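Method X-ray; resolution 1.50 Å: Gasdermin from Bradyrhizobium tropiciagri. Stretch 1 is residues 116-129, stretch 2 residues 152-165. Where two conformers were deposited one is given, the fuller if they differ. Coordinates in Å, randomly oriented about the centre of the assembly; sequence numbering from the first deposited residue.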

# COMPACT_ATOMS: atom_id res chain seq x y z
N SER A 116 13.80 1.15 1.88
CA SER A 116 13.42 1.72 0.59
C SER A 116 12.64 0.67 -0.19
O SER A 116 12.61 -0.50 0.18
N ILE A 117 11.97 1.11 -1.26
CA ILE A 117 11.06 0.27 -2.04
C ILE A 117 11.78 -0.15 -3.32
O ILE A 117 12.36 0.69 -4.02
N VAL A 118 11.73 -1.46 -3.63
CA VAL A 118 12.47 -2.03 -4.75
C VAL A 118 11.54 -2.08 -5.94
O VAL A 118 10.47 -2.69 -5.87
N ALA A 119 11.92 -1.41 -7.02
CA ALA A 119 11.28 -1.47 -8.34
C ALA A 119 9.78 -1.15 -8.30
O ALA A 119 8.93 -1.99 -8.65
N PRO A 120 9.41 0.06 -7.90
CA PRO A 120 8.00 0.46 -7.95
C PRO A 120 7.57 0.77 -9.38
O PRO A 120 8.37 1.10 -10.26
N ALA A 121 6.25 0.66 -9.59
CA ALA A 121 5.63 0.95 -10.87
C ALA A 121 4.17 1.31 -10.62
O ALA A 121 3.60 0.96 -9.58
N ASN A 122 3.54 1.98 -11.59
CA ASN A 122 2.11 2.25 -11.42
C ASN A 122 1.35 2.10 -12.72
O ASN A 122 1.90 2.09 -13.82
N LYS A 123 0.03 2.00 -12.57
CA LYS A 123 -0.89 1.90 -13.70
C LYS A 123 -2.09 2.77 -13.36
O LYS A 123 -2.66 2.65 -12.27
N GLU A 124 -2.47 3.64 -14.28
CA GLU A 124 -3.47 4.65 -13.99
C GLU A 124 -4.80 4.35 -14.67
O GLU A 124 -4.84 3.79 -15.78
N LEU A 125 -5.88 4.73 -13.96
CA LEU A 125 -7.19 4.95 -14.56
C LEU A 125 -7.13 6.23 -15.38
O LEU A 125 -6.80 7.29 -14.84
N THR A 126 -7.44 6.14 -16.65
CA THR A 126 -7.28 7.32 -17.47
C THR A 126 -8.57 8.08 -17.69
O THR A 126 -8.50 9.24 -18.10
N ASN A 127 -9.75 7.48 -17.41
CA ASN A 127 -11.03 8.08 -17.76
C ASN A 127 -11.94 8.31 -16.53
O ASN A 127 -13.14 8.08 -16.59
N PHE A 128 -11.37 8.79 -15.43
CA PHE A 128 -12.16 8.99 -14.20
C PHE A 128 -13.42 9.81 -14.46
O PHE A 128 -14.52 9.43 -14.03
N ASP A 129 -13.29 10.97 -15.10
CA ASP A 129 -14.47 11.81 -15.29
C ASP A 129 -15.50 11.12 -16.17
O ASP A 129 -16.70 11.19 -15.90
N PHE A 152 -14.53 5.63 -2.53
CA PHE A 152 -13.29 6.02 -3.20
C PHE A 152 -13.14 5.18 -4.45
O PHE A 152 -13.30 3.95 -4.42
N VAL A 153 -12.76 5.84 -5.54
CA VAL A 153 -12.42 5.16 -6.79
C VAL A 153 -10.90 5.06 -6.86
O VAL A 153 -10.20 6.05 -6.64
N VAL A 154 -10.39 3.87 -7.19
CA VAL A 154 -8.96 3.69 -7.39
C VAL A 154 -8.56 4.35 -8.70
O VAL A 154 -9.03 3.96 -9.77
N THR A 155 -7.69 5.36 -8.62
CA THR A 155 -7.22 6.01 -9.84
C THR A 155 -5.81 5.60 -10.23
O THR A 155 -5.43 5.81 -11.39
N LYS A 156 -5.00 5.04 -9.32
CA LYS A 156 -3.70 4.49 -9.71
C LYS A 156 -3.41 3.30 -8.81
O LYS A 156 -3.64 3.36 -7.59
N VAL A 157 -2.90 2.22 -9.42
CA VAL A 157 -2.43 1.05 -8.69
C VAL A 157 -0.91 1.08 -8.69
O VAL A 157 -0.29 1.29 -9.74
N TRP A 158 -0.32 0.88 -7.53
CA TRP A 158 1.13 0.94 -7.37
C TRP A 158 1.64 -0.43 -6.98
O TRP A 158 1.12 -1.03 -6.02
N ARG A 159 2.64 -0.94 -7.71
CA ARG A 159 3.23 -2.23 -7.35
C ARG A 159 4.74 -2.11 -7.20
O ARG A 159 5.36 -1.15 -7.63
N ALA A 160 5.30 -3.10 -6.50
CA ALA A 160 6.75 -3.11 -6.26
C ALA A 160 7.23 -4.53 -6.07
O ALA A 160 6.47 -5.43 -5.71
N ARG A 161 8.53 -4.72 -6.26
CA ARG A 161 9.10 -6.06 -6.14
C ARG A 161 9.37 -6.43 -4.69
O ARG A 161 9.41 -7.61 -4.35
N GLY A 162 9.59 -5.45 -3.82
CA GLY A 162 9.81 -5.74 -2.41
C GLY A 162 10.38 -4.54 -1.71
O GLY A 162 10.16 -3.40 -2.12
N ILE A 163 11.09 -4.82 -0.60
CA ILE A 163 11.66 -3.80 0.28
C ILE A 163 13.14 -4.09 0.47
O ILE A 163 13.54 -5.25 0.63
N ARG A 164 13.96 -3.04 0.52
CA ARG A 164 15.40 -3.14 0.77
C ARG A 164 15.68 -2.44 2.10
O ARG A 164 15.17 -1.35 2.34
N ILE A 165 16.48 -3.07 2.97
CA ILE A 165 16.86 -2.40 4.20
C ILE A 165 18.36 -2.40 4.42
O ILE A 165 19.08 -3.31 4.00

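The two stretches pair as antiparallel strands interrupted by a bend, and their side chains pack mostly as neighbours on the same sheet face, with a small apolar cluster beyond the paired region. Backbone hydrogen bonds set this register, from Ser116 N to Arg164 O (2.9 Å) down to Leu125 N to Thr155 O (2.8 Å). Ser116, Val118 and Arg164 share one face. Val118 (t) lays CG2 over a face of the Arg164 guanidinium, 3.5 Å from NH2, while Ser116 OG (p) lies at its edge. A water joins Ser116 and Arg164, bonded to Ser116 OG (3.0 Å), accepting from Arg164 NH2 (2.9 Å) and donating to Ile117 O (3.1 Å). At the bend, Ile117 CG2 (chi1 m) meets Ala160 CB at 3.5 Å. Farther along, Asn122 (chi1 p) lies over the face of the Trp158 ring (chi1 m), its CB 3.7 Å from the centroid of the six-membered ring in a CH-pi contact; Asn122 ND2 covers the same ring, 3.3 Å from Trp158 CH2. On the sheet face that carries Asn122 and Trp158, Glu124 and Lys156, both chi1 m, form a long salt bridge, Glu124 OE2 to Lys156 NZ 3.9 Å. A second water donates to Leu125 O (3.1 Å) and weakly to Thr155 O (3.4 Å). Past the strand pair, Leu125 (t, p) points toward stretch 2, its CD2 4.0 Å from Val153 CG1, and Phe128 (chi1 t) brings CE1 within 4.0 Å of Val153 CB, edge-on.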

# COMPACT_ATOMS: atom_id res chain seq x y z
CB SER A 116 14.62 2.19 -0.23
OG SER A 116 15.52 1.12 -0.42
CB ILE A 117 9.75 1.02 -2.35
CG1 ILE A 117 9.02 1.38 -1.05
CG2 ILE A 117 8.84 0.13 -3.22
CD1 ILE A 117 7.87 2.34 -1.30
CB VAL A 118 12.98 -3.43 -4.40
CG1 VAL A 118 13.71 -4.00 -5.59
CG2 VAL A 118 13.92 -3.40 -3.20
CB ALA A 119 11.52 -2.85 -8.98
CB PRO A 120 7.95 1.71 -7.07
CG PRO A 120 9.40 2.08 -6.76
CD PRO A 120 10.30 1.17 -7.52
CB ALA A 121 5.71 -0.24 -11.82
CB ASN A 122 1.85 3.65 -10.82
CG ASN A 122 2.24 4.76 -11.73
OD1 ASN A 122 1.66 4.93 -12.80
ND2 ASN A 122 3.21 5.56 -11.31
CB LYS A 123 -1.33 0.44 -13.95
CG LYS A 123 -2.32 0.25 -15.11
CD LYS A 123 -2.66 -1.24 -15.28
CE LYS A 123 -3.88 -1.52 -16.13
NZ LYS A 123 -3.92 -3.00 -16.45
CB GLU A 124 -2.98 6.03 -14.43
CG GLU A 124 -1.61 6.37 -13.89
CD GLU A 124 -1.25 7.84 -14.03
OE1 GLU A 124 -2.10 8.63 -14.49
OE2 GLU A 124 -0.10 8.19 -13.68
CB LEU A 125 -8.26 5.09 -13.47
CG LEU A 125 -9.69 5.37 -13.93
CD1 LEU A 125 -10.24 4.11 -14.52
CD2 LEU A 125 -10.53 5.82 -12.72
CB THR A 126 -6.65 6.97 -18.82
OG1 THR A 126 -7.49 6.06 -19.53
CG2 THR A 126 -5.28 6.37 -18.65
CB ASN A 127 -11.76 7.24 -18.82
CG ASN A 127 -12.29 5.92 -18.28
OD1 ASN A 127 -11.70 5.35 -17.37
ND2 ASN A 127 -13.39 5.42 -18.86
CB PHE A 128 -11.33 9.70 -13.13
CG PHE A 128 -12.12 10.05 -11.90
CD1 PHE A 128 -12.38 9.10 -10.92
CD2 PHE A 128 -12.63 11.33 -11.74
CE1 PHE A 128 -13.14 9.45 -9.78
CE2 PHE A 128 -13.38 11.69 -10.60
CZ PHE A 128 -13.61 10.74 -9.62
CB ASP A 129 -14.06 13.17 -15.86
CG ASP A 129 -13.21 13.96 -14.89
OD1 ASP A 129 -13.72 14.37 -13.83
OD2 ASP A 129 -12.00 14.14 -15.15
CB PHE A 152 -12.07 5.81 -2.28
CG PHE A 152 -12.17 6.56 -0.97
CD1 PHE A 152 -12.85 6.01 0.12
CD2 PHE A 152 -11.60 7.82 -0.83
CE1 PHE A 152 -12.95 6.70 1.34
CE2 PHE A 152 -11.69 8.50 0.40
CZ PHE A 152 -12.39 7.94 1.47
CB VAL A 153 -12.98 5.91 -8.01
CG1 VAL A 153 -12.57 5.18 -9.31
CG2 VAL A 153 -14.51 6.08 -7.94
CB VAL A 154 -8.59 2.21 -7.42
CG1 VAL A 154 -7.07 2.04 -7.70
CG2 VAL A 154 -9.03 1.51 -6.12
CB THR A 155 -7.31 7.53 -9.71
OG1 THR A 155 -6.53 7.93 -8.58
CG2 THR A 155 -8.76 7.95 -9.50
CB LYS A 156 -2.55 5.49 -9.57
CG LYS A 156 -2.80 6.83 -10.22
CD LYS A 156 -1.63 7.77 -10.09
CE LYS A 156 -2.07 9.13 -10.67
NZ LYS A 156 -1.04 10.19 -10.49
CB VAL A 157 -2.96 -0.25 -9.32
CG1 VAL A 157 -2.41 -1.44 -8.62
CG2 VAL A 157 -4.50 -0.28 -9.24
CB TRP A 158 1.51 1.94 -6.26
CG TRP A 158 1.15 3.31 -6.61
CD1 TRP A 158 -0.09 3.92 -6.45
CD2 TRP A 158 2.01 4.32 -7.16
NE1 TRP A 158 -0.04 5.22 -6.91
CE2 TRP A 158 1.24 5.49 -7.32
CE3 TRP A 158 3.37 4.34 -7.51
CZ2 TRP A 158 1.79 6.69 -7.83
CZ3 TRP A 158 3.90 5.53 -8.01
CH2 TRP A 158 3.12 6.67 -8.17
CB ARG A 159 2.84 -3.32 -8.36
CG ARG A 159 3.38 -3.13 -9.76
CD ARG A 159 2.75 -4.20 -10.65
NE ARG A 159 3.47 -4.41 -11.90
CZ ARG A 159 3.09 -5.24 -12.86
NH1 ARG A 159 1.99 -5.98 -12.75
NH2 ARG A 159 3.82 -5.33 -13.97
CB ALA A 160 7.12 -2.27 -5.04
CB ARG A 161 10.38 -6.13 -6.97
CG ARG A 161 11.03 -7.49 -6.99
CD ARG A 161 10.20 -8.48 -7.78
NE ARG A 161 10.93 -9.73 -7.89
CZ ARG A 161 11.85 -9.96 -8.81
NH1 ARG A 161 11.99 -9.14 -9.85
NH2 ARG A 161 12.65 -11.01 -8.69
CB ILE A 163 10.95 -3.76 1.65
CG1 ILE A 163 9.50 -3.36 1.46
CG2 ILE A 163 11.64 -2.82 2.63
CD1 ILE A 163 8.66 -3.71 2.72
CB ARG A 164 16.20 -2.49 -0.37
CG ARG A 164 17.72 -2.51 -0.20
CD ARG A 164 18.49 -2.29 -1.53
NE ARG A 164 17.68 -1.69 -2.58
CZ ARG A 164 17.40 -2.23 -3.76
NH1 ARG A 164 17.89 -3.42 -4.13
NH2 ARG A 164 16.61 -1.57 -4.59
CB ILE A 165 16.19 -3.01 5.44
CG1 ILE A 165 16.66 -4.46 5.66
CG2 ILE A 165 14.65 -2.88 5.34
CD1 ILE A 165 16.15 -5.08 6.96
O HOH W 1 15.41 0.81 -3.43
O HOH W 2 -5.14 8.91 -12.72